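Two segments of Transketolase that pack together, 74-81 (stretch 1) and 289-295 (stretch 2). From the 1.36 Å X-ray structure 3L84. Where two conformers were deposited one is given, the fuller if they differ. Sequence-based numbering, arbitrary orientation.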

# COMPACT_ATOMS: atom_id res chain seq x y z
N SER A 74 24.27 9.52 17.35
CA SER A 74 25.65 9.60 17.82
C SER A 74 26.50 10.47 16.89
O SER A 74 27.24 11.36 17.35
CB SER A 74 26.24 8.21 17.90
OG SER A 74 25.63 7.38 18.89
N PHE A 75 26.36 10.22 15.58
CA PHE A 75 27.09 10.97 14.57
C PHE A 75 26.71 12.45 14.56
O PHE A 75 27.57 13.32 14.47
CB PHE A 75 26.87 10.33 13.21
CG PHE A 75 27.47 11.10 12.07
CD1 PHE A 75 28.84 11.23 11.97
CD2 PHE A 75 26.68 11.78 11.17
CE1 PHE A 75 29.41 11.99 10.94
CE2 PHE A 75 27.25 12.51 10.14
CZ PHE A 75 28.61 12.60 10.04
N LEU A 76 25.42 12.76 14.67
CA LEU A 76 25.00 14.18 14.69
C LEU A 76 25.57 14.89 15.91
O LEU A 76 26.08 16.02 15.81
CB LEU A 76 23.48 14.30 14.65
CG LEU A 76 22.79 13.78 13.40
CD1 LEU A 76 21.25 13.88 13.52
CD2 LEU A 76 23.25 14.52 12.13
N HIS A 77 25.52 14.25 17.07
CA HIS A 77 26.08 14.85 18.28
C HIS A 77 27.59 15.10 18.12
O HIS A 77 28.12 16.17 18.40
CB HIS A 77 25.86 13.95 19.50
CG HIS A 77 26.51 14.50 20.72
ND1 HIS A 77 27.61 13.94 21.34
CD2 HIS A 77 26.26 15.66 21.36
CE1 HIS A 77 27.97 14.72 22.35
NE2 HIS A 77 27.18 15.77 22.37
N LEU A 78 28.30 14.07 17.69
CA LEU A 78 29.76 14.15 17.56
C LEU A 78 30.19 15.19 16.54
O LEU A 78 31.24 15.81 16.70
CB LEU A 78 30.34 12.80 17.17
CG LEU A 78 30.31 11.76 18.30
CD1 LEU A 78 30.45 10.33 17.74
CD2 LEU A 78 31.42 12.04 19.32
N SER A 79 29.42 15.36 15.48
CA SER A 79 29.74 16.29 14.41
C SER A 79 29.41 17.72 14.70
O SER A 79 29.78 18.61 13.88
CB SER A 79 29.04 15.88 13.11
OG SER A 79 29.49 14.62 12.70
N GLY A 80 28.70 18.02 15.80
CA GLY A 80 28.41 19.39 16.17
C GLY A 80 27.04 19.90 15.85
O GLY A 80 26.81 21.12 15.94
N TYR A 81 26.11 19.02 15.51
CA TYR A 81 24.72 19.43 15.33
C TYR A 81 24.11 19.75 16.68
O TYR A 81 24.69 19.46 17.74
CB TYR A 81 23.94 18.32 14.65
CG TYR A 81 24.24 18.14 13.18
CD1 TYR A 81 25.36 17.48 12.76
CD2 TYR A 81 23.37 18.63 12.20
CE1 TYR A 81 25.61 17.29 11.40
CE2 TYR A 81 23.63 18.46 10.86
CZ TYR A 81 24.75 17.83 10.46
OH TYR A 81 25.02 17.62 9.11
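Stretch 2 (289-295) RFESAVE

Stretch 2 packs against the C-terminal end of the stretch 1 helix, more than two hundred residues away in sequence. It enters as a helix at Arg 289, turns around Ser 292 and is helical again by Val 294; Ala 293 N and Val 294 N bond back to Phe 290 O (3.2 Å) and Glu 291 O (3.0 Å). The backbones come nearest at Ser 79 and Glu 291, whose CA atoms are 4.7 Å apart, yet no direct hydrogen bond joins the stretches.

Phe 290 makes the largest contribution. Its CA-to-CB bond points toward stretch 1, and chi1 of -83° (m) lays the ring alongside Leu 78. There CB of Leu 78 meets CB of Phe 290 at 3.7 Å, while the m,t rotamer of Leu 78 places CD1 over one face of the ring, 4.2 Å from its centroid, in a CH-pi contact. Phe 75, with chi1 t, starts sideways but its end comes nearer, so that the edge of its ring meets Phe 290: CD1 of Phe 75 lies 4.3 Å from CE1 of Phe 290.

Ser 79 points away, and its m rotamer returns OG to the preceding helical turn, where it donates to Phe 75 O (2.9 Å). A water donates to Ser 79 OG (2.9 Å) and, weakly, to Phe 290 O (3.3 Å), linking the two stretches.

Beyond the turn, Ala 293 CB and Val 294 CG2 approach Ser 79 O at 3.7 and 3.4 Å, leaving this buried carbonyl oxygen without a polar partner. Val 294, with chi1 t, also brings CG2 to 3.9 Å from Gly 80 CA. Gly 80 ends the helix in a Schellman motif with phi of 101°; a CB here would press on the preceding carbonyl oxygen and fall 2.4 Å from Val 294 CG2.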

# COMPACT_ATOMS: atom_id res chain seq x y z
N ARG A 289 38.39 15.24 16.19
CA ARG A 289 38.28 14.89 14.78
C ARG A 289 36.84 14.96 14.27
O ARG A 289 36.59 15.60 13.24
CB ARG A 289 38.90 13.52 14.53
CG ARG A 289 38.85 13.04 13.08
CD ARG A 289 39.52 13.97 12.06
NE ARG A 289 40.94 14.26 12.29
CZ ARG A 289 41.95 13.51 11.87
NH1 ARG A 289 41.77 12.34 11.25
NH2 ARG A 289 43.19 13.92 12.11
N PHE A 290 35.89 14.37 14.98
CA PHE A 290 34.49 14.49 14.58
C PHE A 290 34.01 15.95 14.61
O PHE A 290 33.31 16.38 13.69
CB PHE A 290 33.56 13.64 15.46
CG PHE A 290 33.45 12.18 15.08
CD1 PHE A 290 32.93 11.80 13.85
CD2 PHE A 290 33.81 11.18 15.97
CE1 PHE A 290 32.77 10.44 13.52
CE2 PHE A 290 33.64 9.87 15.66
CZ PHE A 290 33.13 9.50 14.43
N GLU A 291 34.39 16.74 15.62
CA GLU A 291 33.84 18.08 15.73
C GLU A 291 34.47 19.06 14.70
O GLU A 291 33.95 20.14 14.47
CB GLU A 291 33.88 18.62 17.19
CG GLU A 291 35.25 19.05 17.71
CD GLU A 291 35.31 19.34 19.23
OE1 GLU A 291 34.32 19.09 19.97
OE2 GLU A 291 36.37 19.80 19.71
N SER A 292 35.58 18.67 14.07
CA SER A 292 36.16 19.51 13.03
C SER A 292 35.21 19.67 11.85
O SER A 292 35.40 20.59 11.07
CB SER A 292 37.51 18.95 12.59
OG SER A 292 37.34 17.77 11.85
N ALA A 293 34.18 18.83 11.74
CA ALA A 293 33.10 19.05 10.76
C ALA A 293 32.50 20.46 10.84
O ALA A 293 32.02 21.00 9.83
CB ALA A 293 31.97 17.99 10.91
N VAL A 294 32.51 21.05 12.03
CA VAL A 294 31.99 22.40 12.21
C VAL A 294 32.79 23.43 11.41
O VAL A 294 32.23 24.17 10.58
CB VAL A 294 31.92 22.76 13.73
CG1 VAL A 294 31.57 24.25 13.95
CG2 VAL A 294 30.89 21.82 14.43
N GLU A 295 34.10 23.46 11.61
CA GLU A 295 34.92 24.43 10.90
C GLU A 295 34.93 24.13 9.40
O GLU A 295 34.80 25.03 8.57
CB GLU A 295 36.34 24.44 11.46
CG GLU A 295 37.29 25.39 10.74
CD GLU A 295 38.76 25.19 11.12
OE1 GLU A 295 39.07 24.34 11.99
OE2 GLU A 295 39.62 25.89 10.52
O HOH W 1 32.07 14.30 11.45